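Local coordinates for putative sugar isomerase (Parabacteroides distasonis, PDB 3LMZ), which is a putative sugar isomerase with a xylose isomerase-like TIM barrel, so it probably interconverts sugars, although its substrate is not established, at residues K99-P110 and Y125-H134; A144-D153 and L178-F186. All coordinates share one frame; numbering follows the deposited sequence.

Overall arrangement
Contacts 1 and 2 follow one another along the chain of one TIM barrel, their centres about 15 Å apart. Contact 1 joins the parallel strands 105-110 and 128-132 of the wall; contact 2 packs helix 144-151, the next helix after strand 128-132, against the end of helix 174-181 and the turn that leads into strand 185-193. They meet directly: H128 CD2 lies 3.5 Å from F186 CZ, and I131 CD1 lies 3.8 Å from T151 CG2. A citrate, probably from the crystallisation liquor, is hydrogen-bonded by H134 and H132 of contact 1, the latter also bonded to D163, consistent with a pocket at that end of the barrel; contact 2 belongs to the outer helical layer.

Contact 1 (K99-P110 and Y125-H134); sequences KRVGVKLIVGVP and YDFHYAIHLH
F127 lays its ring beneath the carbonyl of V103, whose O sits over one face, 3.6 Å from CE1, while K99 CA comes to the ring's edge near CZ. With CG anti to the carbonyl carbon (chi1 -66°) the F127 ring is turned toward V103 and K99; Y125 CB lies 3.6 Å above the ring plane. K99 runs extended across Y125 at about a right angle, with CD at the ring edge 3.8 Å from CE2.

Y129 has its CG anti to the backbone N (chi1 -170°), which carries the ring along the strand pair. I106 O lies over one face, and P110 CD is in plane at the edge, 3.3 Å from Y129 OH. The hydroxyl is buried with no polar partner in the model. A CB modelled on G108 would come within 2.1 Å of Y129 OH, so this ring position probably tolerates only glycine there. Both methyls of V109 meet the edge of H134, CG2 being 3.5 Å from CE1.

The backbones pair in parallel register, L105 with H128 through G108 with I131. Five hydrogen bonds join them, including A130 N to I106 O at 2.8 Å and 168°.

The pair belongs to a beta-alpha-beta unit: helix 115-125 covers Y129 and I131 through V118, V122 and L115, helix 88-101 packs on F127 and I106 through F95, and strand 76-85 continues the sheet beyond strand 105-110.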
loop_
_atom_site.group_PDB
_atom_site.type_symbol
_atom_site.label_atom_id
_atom_site.label_comp_id
_atom_site.label_asym_id
_atom_site.label_seq_id
_atom_site.Cartn_x
_atom_site.Cartn_y
_atom_site.Cartn_z
ATOM N N LYS A 99 6.349 -0.684 -33.817
ATOM C CA LYS A 99 7.686 -0.989 -34.326
ATOM C C LYS A 99 8.631 0.175 -34.076
ATOM O O LYS A 99 9.793 -0.011 -33.684
ATOM C CB LYS A 99 7.609 -1.307 -35.834
ATOM C CG LYS A 99 8.951 -1.637 -36.485
ATOM C CD LYS A 99 8.804 -2.217 -37.889
ATOM C CE LYS A 99 10.157 -2.543 -38.509
ATOM N NZ LYS A 99 10.009 -3.128 -39.871
ATOM N N ARG A 100 8.136 1.385 -34.334
ATOM C CA ARG A 100 8.951 2.594 -34.136
ATOM C C ARG A 100 9.343 2.798 -32.653
ATOM O O ARG A 100 10.390 3.311 -32.345
ATOM C CB ARG A 100 8.214 3.824 -34.632
ATOM C CG ARG A 100 8.059 3.867 -36.156
ATOM C CD ARG A 100 7.322 5.100 -36.706
ATOM N NE ARG A 100 8.087 6.303 -36.462
ATOM C CZ ARG A 100 7.695 7.358 -35.727
ATOM N NH1 ARG A 100 6.450 7.446 -35.222
ATOM N NH2 ARG A 100 8.560 8.343 -35.560
ATOM N N VAL A 101 8.449 2.404 -31.754
ATOM C CA VAL A 101 8.617 2.580 -30.297
ATOM C C VAL A 101 9.471 1.422 -29.765
ATOM O O VAL A 101 9.990 1.506 -28.667
ATOM C CB VAL A 101 7.223 2.665 -29.580
ATOM C CG1 VAL A 101 7.339 2.688 -28.065
ATOM C CG2 VAL A 101 6.525 3.953 -30.016
ATOM N N GLY A 102 9.640 0.337 -30.535
ATOM C CA GLY A 102 10.501 -0.785 -30.153
ATOM C C GLY A 102 9.868 -1.798 -29.224
ATOM O O GLY A 102 10.571 -2.443 -28.458
ATOM N N VAL A 103 8.530 -1.909 -29.211
ATOM C CA VAL A 103 7.835 -2.952 -28.450
ATOM C C VAL A 103 7.341 -4.080 -29.380
ATOM O O VAL A 103 7.312 -3.916 -30.615
ATOM C CB VAL A 103 6.672 -2.404 -27.616
ATOM C CG1 VAL A 103 7.203 -1.375 -26.611
ATOM C CG2 VAL A 103 5.574 -1.849 -28.491
ATOM N N LYS A 104 7.025 -5.233 -28.784
ATOM C CA LYS A 104 6.534 -6.390 -29.536
ATOM C C LYS A 104 5.170 -6.843 -29.043
ATOM O O LYS A 104 4.739 -7.962 -29.386
ATOM C CB LYS A 104 7.552 -7.521 -29.512
ATOM C CG LYS A 104 8.845 -7.023 -30.112
ATOM C CD LYS A 104 9.755 -8.081 -30.588
ATOM C CE LYS A 104 11.041 -7.393 -31.167
ATOM N NZ LYS A 104 11.389 -6.043 -30.517
ATOM N N LEU A 105 4.537 -6.002 -28.216
ATOM C CA LEU A 105 3.208 -6.291 -27.640
ATOM C C LEU A 105 2.365 -5.021 -27.781
ATOM O O LEU A 105 2.738 -3.906 -27.373
ATOM C CB LEU A 105 3.313 -6.660 -26.144
ATOM C CG LEU A 105 2.009 -6.866 -25.366
ATOM C CD1 LEU A 105 1.168 -7.931 -25.980
ATOM C CD2 LEU A 105 2.307 -7.155 -23.839
ATOM N N ILE A 106 1.201 -5.240 -28.379
ATOM C CA ILE A 106 0.200 -4.214 -28.608
ATOM C C ILE A 106 -1.074 -4.635 -27.852
ATOM O O ILE A 106 -1.543 -5.761 -27.996
ATOM C CB ILE A 106 -0.160 -4.070 -30.108
ATOM C CG1 ILE A 106 1.047 -3.616 -30.910
ATOM C CG2 ILE A 106 -1.367 -3.135 -30.304
ATOM C CD1 ILE A 106 0.810 -3.587 -32.488
ATOM N N VAL A 107 -1.555 -3.748 -26.980
ATOM C CA VAL A 107 -2.845 -3.899 -26.301
ATOM C C VAL A 107 -3.840 -3.084 -27.149
ATOM O O VAL A 107 -3.675 -1.894 -27.420
ATOM C CB VAL A 107 -2.769 -3.464 -24.836
ATOM C CG1 VAL A 107 -4.121 -3.790 -24.142
ATOM C CG2 VAL A 107 -1.566 -4.178 -24.109
ATOM N N GLY A 108 -4.882 -3.771 -27.630
ATOM C CA GLY A 108 -5.805 -3.202 -28.618
ATOM C C GLY A 108 -7.266 -3.477 -28.342
ATOM O O GLY A 108 -7.601 -4.374 -27.545
ATOM N N VAL A 109 -8.109 -2.671 -28.984
ATOM C CA VAL A 109 -9.521 -2.940 -29.029
ATOM C C VAL A 109 -9.963 -2.826 -30.484
ATOM O O VAL A 109 -10.397 -1.767 -30.914
ATOM C CB VAL A 109 -10.307 -2.005 -28.094
ATOM C CG1 VAL A 109 -11.799 -2.415 -28.007
ATOM C CG2 VAL A 109 -9.650 -2.006 -26.696
ATOM N N PRO A 110 -9.833 -3.912 -31.257
ATOM C CA PRO A 110 -10.243 -3.879 -32.701
ATOM C C PRO A 110 -11.707 -4.249 -32.854
ATOM O O PRO A 110 -12.173 -5.210 -32.195
ATOM C CB PRO A 110 -9.366 -4.938 -33.311
ATOM C CG PRO A 110 -9.162 -5.939 -32.216
ATOM C CD PRO A 110 -9.301 -5.227 -30.884
ATOM N N TYR A 125 4.483 -8.572 -38.699
ATOM C CA TYR A 125 5.365 -7.899 -37.749
ATOM C C TYR A 125 5.961 -8.829 -36.679
ATOM O O TYR A 125 6.933 -8.463 -36.010
ATOM C CB TYR A 125 4.649 -6.755 -37.036
ATOM C CG TYR A 125 4.491 -5.530 -37.843
ATOM C CD1 TYR A 125 3.475 -5.447 -38.783
ATOM C CD2 TYR A 125 5.350 -4.453 -37.708
ATOM C CE1 TYR A 125 3.328 -4.327 -39.572
ATOM C CE2 TYR A 125 5.212 -3.309 -38.465
ATOM C CZ TYR A 125 4.204 -3.244 -39.417
ATOM O OH TYR A 125 4.078 -2.119 -40.199
ATOM N N ASP A 126 5.388 -10.005 -36.503
ATOM C CA ASP A 126 5.731 -10.933 -35.423
ATOM C C ASP A 126 5.607 -10.248 -34.055
ATOM O O ASP A 126 6.545 -10.247 -33.242
ATOM C CB ASP A 126 7.143 -11.503 -35.579
ATOM C CG ASP A 126 7.419 -12.657 -34.604
ATOM O OD1 ASP A 126 6.467 -13.357 -34.069
ATOM O OD2 ASP A 126 8.634 -12.910 -34.369
ATOM N N PHE A 127 4.427 -9.685 -33.794
ATOM C CA PHE A 127 4.066 -9.086 -32.514
ATOM C C PHE A 127 2.909 -9.895 -31.876
ATOM O O PHE A 127 2.147 -10.566 -32.588
ATOM C CB PHE A 127 3.541 -7.624 -32.684
ATOM C CG PHE A 127 4.558 -6.636 -33.179
ATOM C CD1 PHE A 127 5.904 -6.860 -33.125
ATOM C CD2 PHE A 127 4.103 -5.397 -33.649
ATOM C CE1 PHE A 127 6.821 -5.899 -33.567
ATOM C CE2 PHE A 127 5.000 -4.440 -34.070
ATOM C CZ PHE A 127 6.336 -4.680 -34.022
ATOM N N HIS A 128 2.833 -9.857 -30.551
ATOM C CA HIS A 128 1.655 -10.303 -29.834
ATOM C C HIS A 128 0.685 -9.123 -29.736
ATOM O O HIS A 128 1.066 -7.952 -29.702
ATOM C CB HIS A 128 2.025 -10.851 -28.471
ATOM C CG HIS A 128 2.611 -12.238 -28.501
ATOM N ND1 HIS A 128 3.907 -12.477 -28.918
ATOM C CD2 HIS A 128 2.086 -13.439 -28.171
ATOM C CE1 HIS A 128 4.151 -13.777 -28.827
ATOM N NE2 HIS A 128 3.068 -14.378 -28.355
ATOM N N TYR A 129 -0.601 -9.455 -29.691
ATOM C CA TYR A 129 -1.691 -8.524 -29.681
ATOM C C TYR A 129 -2.701 -8.969 -28.618
ATOM O O TYR A 129 -3.243 -10.072 -28.696
ATOM C CB TYR A 129 -2.373 -8.491 -31.051
ATOM C CG TYR A 129 -3.373 -7.389 -31.243
ATOM C CD1 TYR A 129 -4.656 -7.508 -30.717
ATOM C CD2 TYR A 129 -3.100 -6.247 -31.982
ATOM C CE1 TYR A 129 -5.600 -6.512 -30.896
ATOM C CE2 TYR A 129 -4.026 -5.257 -32.165
ATOM C CZ TYR A 129 -5.288 -5.409 -31.665
ATOM O OH TYR A 129 -6.214 -4.413 -31.859
ATOM N N ALA A 130 -2.910 -8.128 -27.607
ATOM C CA ALA A 130 -3.717 -8.450 -26.440
ATOM C C ALA A 130 -4.967 -7.568 -26.454
ATOM O O ALA A 130 -4.852 -6.371 -26.299
ATOM C CB ALA A 130 -2.925 -8.210 -25.143
ATOM N N ILE A 131 -6.129 -8.177 -26.645
ATOM C CA ILE A 131 -7.419 -7.462 -26.712
ATOM C C ILE A 131 -7.888 -7.146 -25.267
ATOM O O ILE A 131 -8.018 -8.054 -24.416
ATOM C CB ILE A 131 -8.506 -8.286 -27.433
ATOM C CG1 ILE A 131 -8.113 -8.532 -28.890
ATOM C CG2 ILE A 131 -9.860 -7.559 -27.316
ATOM C CD1 ILE A 131 -8.848 -9.612 -29.584
ATOM N N HIS A 132 -8.151 -5.856 -24.996
ATOM C CA HIS A 132 -8.610 -5.446 -23.644
ATOM C C HIS A 132 -10.109 -5.674 -23.477
ATOM O O HIS A 132 -10.903 -4.910 -23.999
ATOM C CB HIS A 132 -8.247 -3.980 -23.318
ATOM C CG HIS A 132 -8.473 -3.646 -21.881
ATOM N ND1 HIS A 132 -8.762 -2.384 -21.419
ATOM C CD2 HIS A 132 -8.471 -4.445 -20.782
ATOM C CE1 HIS A 132 -8.930 -2.418 -20.106
ATOM N NE2 HIS A 132 -8.766 -3.657 -19.684
ATOM N N LEU A 133 -10.445 -6.655 -22.644
ATOM C CA LEU A 133 -11.855 -6.946 -22.329
ATOM C C LEU A 133 -12.370 -5.878 -21.384
ATOM O O LEU A 133 -11.627 -5.307 -20.619
ATOM C CB LEU A 133 -12.005 -8.362 -21.800
ATOM C CG LEU A 133 -11.412 -8.653 -20.416
ATOM C CD1 LEU A 133 -12.437 -8.364 -19.277
ATOM C CD2 LEU A 133 -10.829 -10.094 -20.235
ATOM N N HIS A 134 -13.689 -5.631 -21.450
ATOM C CA HIS A 134 -14.276 -4.381 -20.965
ATOM C C HIS A 134 -15.438 -4.468 -20.008
ATOM O O HIS A 134 -15.867 -3.415 -19.526
ATOM C CB HIS A 134 -14.680 -3.514 -22.145
ATOM C CG HIS A 134 -13.523 -2.825 -22.778
ATOM N ND1 HIS A 134 -13.394 -2.699 -24.138
ATOM C CD2 HIS A 134 -12.454 -2.192 -22.226
ATOM C CE1 HIS A 134 -12.267 -2.048 -24.402
ATOM N NE2 HIS A 134 -11.690 -1.707 -23.261
HETATM O O HOH W 1 6.079 -10.990 -30.368
#

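Contact 2 (A144-D153 and L178-F186)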
loop_
_atom_site.group_PDB
_atom_site.type_symbol
_atom_site.label_atom_id
_atom_site.label_comp_id
_atom_site.label_asym_id
_atom_site.label_seq_id
_atom_site.Cartn_x
_atom_site.Cartn_y
_atom_site.Cartn_z
ATOM N N ALA A 144 -13.451 -12.598 -20.734
ATOM C CA ALA A 144 -12.336 -13.379 -21.233
ATOM C C ALA A 144 -12.861 -14.447 -22.206
ATOM O O ALA A 144 -12.247 -14.675 -23.251
ATOM C CB ALA A 144 -11.620 -14.027 -20.073
ATOM N N THR A 145 -14.023 -15.048 -21.914
ATOM C CA THR A 145 -14.585 -16.077 -22.796
ATOM C C THR A 145 -14.881 -15.527 -24.158
ATOM O O THR A 145 -14.630 -16.182 -25.173
ATOM C CB THR A 145 -15.863 -16.661 -22.204
ATOM O OG1 THR A 145 -15.542 -17.242 -20.936
ATOM C CG2 THR A 145 -16.516 -17.692 -23.192
ATOM N N ASP A 146 -15.384 -14.293 -24.209
ATOM C CA ASP A 146 -15.686 -13.693 -25.511
ATOM C C ASP A 146 -14.419 -13.454 -26.329
ATOM O O ASP A 146 -14.423 -13.682 -27.534
ATOM C CB ASP A 146 -16.410 -12.371 -25.358
ATOM C CG ASP A 146 -16.887 -11.834 -26.688
ATOM O OD1 ASP A 146 -17.829 -12.451 -27.255
ATOM O OD2 ASP A 146 -16.324 -10.843 -27.197
ATOM N N VAL A 147 -13.329 -13.076 -25.703
ATOM C CA VAL A 147 -12.092 -12.889 -26.428
ATOM C C VAL A 147 -11.573 -14.213 -26.880
ATOM O O VAL A 147 -11.192 -14.346 -28.061
ATOM C CB VAL A 147 -11.012 -12.161 -25.616
ATOM C CG1 VAL A 147 -9.705 -12.067 -26.432
ATOM C CG2 VAL A 147 -11.485 -10.779 -25.233
ATOM N N TRP A 148 -11.667 -15.225 -26.024
ATOM C CA TRP A 148 -11.267 -16.568 -26.368
ATOM C C TRP A 148 -11.995 -17.074 -27.601
ATOM O O TRP A 148 -11.371 -17.551 -28.542
ATOM C CB TRP A 148 -11.478 -17.519 -25.204
ATOM C CG TRP A 148 -11.056 -18.953 -25.450
ATOM C CD1 TRP A 148 -11.869 -20.035 -25.756
ATOM C CD2 TRP A 148 -9.717 -19.451 -25.440
ATOM N NE1 TRP A 148 -11.092 -21.175 -25.892
ATOM C CE2 TRP A 148 -9.774 -20.846 -25.702
ATOM C CE3 TRP A 148 -8.474 -18.867 -25.170
ATOM C CZ2 TRP A 148 -8.624 -21.657 -25.685
ATOM C CZ3 TRP A 148 -7.349 -19.675 -25.147
ATOM C CH2 TRP A 148 -7.422 -21.039 -25.415
ATOM N N VAL A 149 -13.326 -16.985 -27.577
ATOM C CA VAL A 149 -14.123 -17.540 -28.675
ATOM C C VAL A 149 -13.797 -16.847 -30.002
ATOM O O VAL A 149 -13.826 -17.478 -31.071
ATOM C CB VAL A 149 -15.666 -17.472 -28.357
ATOM C CG1 VAL A 149 -15.954 -18.060 -26.984
ATOM C CG2 VAL A 149 -16.185 -16.050 -28.462
ATOM N N HIS A 150 -13.473 -15.556 -29.949
ATOM C CA HIS A 150 -13.136 -14.775 -31.177
ATOM C C HIS A 150 -11.691 -14.931 -31.649
ATOM O O HIS A 150 -11.364 -14.520 -32.763
ATOM C CB HIS A 150 -13.480 -13.303 -30.966
ATOM C CG HIS A 150 -14.942 -13.029 -31.060
ATOM N ND1 HIS A 150 -15.794 -13.081 -29.980
ATOM C CD2 HIS A 150 -15.715 -12.782 -32.142
ATOM C CE1 HIS A 150 -17.028 -12.842 -30.390
ATOM N NE2 HIS A 150 -17.002 -12.636 -31.691
ATOM N N THR A 151 -10.823 -15.496 -30.815
ATOM C CA THR A 151 -9.418 -15.634 -31.144
ATOM C C THR A 151 -8.856 -17.085 -31.223
ATOM O O THR A 151 -7.763 -17.270 -31.780
ATOM C CB THR A 151 -8.522 -14.845 -30.203
ATOM O OG1 THR A 151 -8.639 -15.345 -28.866
ATOM C CG2 THR A 151 -8.855 -13.354 -30.247
ATOM N N LYS A 152 -9.559 -18.079 -30.667
ATOM C CA LYS A 152 -8.978 -19.397 -30.487
ATOM C C LYS A 152 -8.614 -20.060 -31.831
ATOM O O LYS A 152 -7.699 -20.905 -31.880
ATOM C CB LYS A 152 -9.925 -20.272 -29.688
ATOM C CG LYS A 152 -11.293 -20.438 -30.308
ATOM C CD LYS A 152 -12.213 -21.451 -29.576
ATOM C CE LYS A 152 -12.196 -22.838 -30.260
ATOM N NZ LYS A 152 -12.767 -22.848 -31.680
ATOM N N ASP A 153 -9.299 -19.667 -32.914
ATOM C CA ASP A 153 -9.014 -20.242 -34.204
ATOM C C ASP A 153 -8.082 -19.402 -35.081
ATOM O O ASP A 153 -7.800 -19.788 -36.233
ATOM C CB ASP A 153 -10.320 -20.532 -34.951
ATOM C CG ASP A 153 -11.082 -21.705 -34.390
ATOM O OD1 ASP A 153 -10.507 -22.558 -33.663
ATOM O OD2 ASP A 153 -12.314 -21.768 -34.683
ATOM N N LEU A 178 -8.204 -17.434 -16.245
ATOM C CA LEU A 178 -6.746 -17.547 -16.452
ATOM C C LEU A 178 -6.314 -19.018 -16.648
ATOM O O LEU A 178 -5.529 -19.322 -17.572
ATOM C CB LEU A 178 -5.956 -16.862 -15.318
ATOM C CG LEU A 178 -4.426 -17.033 -15.398
ATOM C CD1 LEU A 178 -3.796 -16.358 -16.668
ATOM C CD2 LEU A 178 -3.820 -16.460 -14.095
ATOM N N LYS A 179 -6.852 -19.927 -15.825
ATOM C CA LYS A 179 -6.548 -21.367 -15.958
ATOM C C LYS A 179 -6.943 -21.862 -17.361
ATOM O O LYS A 179 -6.145 -22.495 -18.045
ATOM C CB LYS A 179 -7.241 -22.206 -14.888
ATOM C CG LYS A 179 -6.879 -23.696 -14.932
ATOM C CD LYS A 179 -7.809 -24.551 -14.051
ATOM C CE LYS A 179 -7.449 -24.465 -12.583
ATOM N NZ LYS A 179 -8.437 -25.185 -11.712
ATOM N N LYS A 180 -8.170 -21.560 -17.786
ATOM C CA LYS A 180 -8.646 -22.001 -19.104
ATOM C C LYS A 180 -7.827 -21.434 -20.245
ATOM O O LYS A 180 -7.457 -22.155 -21.210
ATOM C CB LYS A 180 -10.119 -21.615 -19.299
ATOM C CG LYS A 180 -11.071 -22.426 -18.450
ATOM C CD LYS A 180 -12.531 -22.097 -18.744
ATOM C CE LYS A 180 -12.916 -20.710 -18.263
ATOM N NZ LYS A 180 -14.384 -20.467 -18.332
ATOM N N TYR A 181 -7.568 -20.139 -20.153
ATOM C CA TYR A 181 -7.205 -19.324 -21.338
ATOM C C TYR A 181 -5.761 -18.874 -21.377
ATOM O O TYR A 181 -5.396 -18.102 -22.243
ATOM C CB TYR A 181 -8.131 -18.108 -21.450
ATOM C CG TYR A 181 -9.618 -18.432 -21.436
ATOM C CD1 TYR A 181 -10.106 -19.538 -22.137
ATOM C CD2 TYR A 181 -10.546 -17.617 -20.808
ATOM C CE1 TYR A 181 -11.487 -19.854 -22.162
ATOM C CE2 TYR A 181 -11.914 -17.942 -20.802
ATOM C CZ TYR A 181 -12.377 -19.045 -21.510
ATOM O OH TYR A 181 -13.720 -19.360 -21.543
ATOM N N HIS A 182 -4.964 -19.293 -20.402
ATOM C CA HIS A 182 -3.563 -18.830 -20.284
ATOM C C HIS A 182 -2.722 -18.822 -21.534
ATOM O O HIS A 182 -1.897 -17.913 -21.700
ATOM C CB HIS A 182 -2.807 -19.560 -19.140
ATOM C CG HIS A 182 -2.491 -20.980 -19.422
ATOM N ND1 HIS A 182 -3.376 -22.010 -19.192
ATOM C CD2 HIS A 182 -1.382 -21.539 -19.964
ATOM C CE1 HIS A 182 -2.830 -23.144 -19.597
ATOM N NE2 HIS A 182 -1.622 -22.881 -20.070
ATOM N N THR A 183 -2.968 -19.762 -22.450
ATOM C CA THR A 183 -2.181 -19.792 -23.681
ATOM C C THR A 183 -2.377 -18.541 -24.567
ATOM O O THR A 183 -1.535 -18.230 -25.446
ATOM C CB THR A 183 -2.485 -21.060 -24.498
ATOM O OG1 THR A 183 -3.900 -21.148 -24.760
ATOM C CG2 THR A 183 -2.041 -22.323 -23.697
ATOM N N ARG A 184 -3.471 -17.821 -24.340
ATOM C CA ARG A 184 -3.721 -16.550 -25.019
ATOM C C ARG A 184 -3.873 -15.361 -24.055
ATOM O O ARG A 184 -4.554 -14.436 -24.396
ATOM C CB ARG A 184 -4.965 -16.682 -25.901
ATOM C CG ARG A 184 -4.720 -17.624 -27.069
ATOM C CD ARG A 184 -5.952 -17.773 -27.908
ATOM N NE ARG A 184 -5.788 -18.679 -29.042
ATOM C CZ ARG A 184 -5.303 -18.353 -30.246
ATOM N NH1 ARG A 184 -4.883 -17.139 -30.524
ATOM N NH2 ARG A 184 -5.241 -19.276 -31.215
ATOM N N VAL A 185 -3.313 -15.409 -22.834
ATOM C CA VAL A 185 -3.289 -14.222 -21.968
ATOM C C VAL A 185 -1.887 -13.598 -22.089
ATOM O O VAL A 185 -0.875 -14.175 -21.627
ATOM C CB VAL A 185 -3.597 -14.555 -20.494
ATOM C CG1 VAL A 185 -3.444 -13.325 -19.582
ATOM C CG2 VAL A 185 -5.030 -15.180 -20.363
ATOM N N PHE A 186 -1.825 -12.424 -22.733
ATOM C CA PHE A 186 -0.535 -11.806 -23.041
ATOM C C PHE A 186 -0.247 -10.576 -22.214
ATOM O O PHE A 186 0.851 -10.026 -22.265
ATOM C CB PHE A 186 -0.410 -11.558 -24.566
ATOM C CG PHE A 186 -0.481 -12.835 -25.379
ATOM C CD1 PHE A 186 0.224 -13.980 -24.993
ATOM C CD2 PHE A 186 -1.309 -12.925 -26.487
ATOM C CE1 PHE A 186 0.149 -15.150 -25.721
ATOM C CE2 PHE A 186 -1.394 -14.097 -27.184
ATOM C CZ PHE A 186 -0.669 -15.198 -26.800
HETATM O O HOH W 2 -6.160 -21.523 -28.965
#
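T145 OG1 and Y181 OH share a hydrogen bond of 2.9 Å across the contact; either hydroxyl could be the donor. T145 OG1 comes in at the edge of the Y181 ring, near its plane.

The same ring stacks on W148. Its centroid is 4.4 Å from that of the five-membered indole ring, with the planes at 26°, an offset stack; Y181 CD1 lies 3.3 Å from W148 CD2. W148 CB adds a CH-pi contact over the face of the Y181 ring. The indole reaches this place because CG stands anti to the backbone N (chi1 -179°), which directs the side chain out from helix 144-151. K152 CB lies over the rim of the opposite face of the indole, and T183 OG1 meets its edge in plane. An alanine at W148 would remove the indole and would probably leave one face of Y181 and the aliphatic chain of R184 without their packing partner.

R184 runs extended from CG to NE across W148, CD being 3.6 Å from CZ3, and the guanidinium stands 77° to the indole. T151 O lies 3.0 Å above the guanidinium plane, over its centre, a placement too poorly angled for a hydrogen bond. Water 2 instead accepts from NE at 2.9 Å in the plane, while NH1 bonds to the carbonyls of I158 and D155 and NH2 to that of L154.

With its N-H groups directed largely at main-chain oxygens and a water, the buried R184, just ahead of strand 185-193, is bonded to the loop after helix 144-151 (L154, D155) and to the start of strand 158-163 (I158); those carbonyl dipoles would probably stabilise its positive charge.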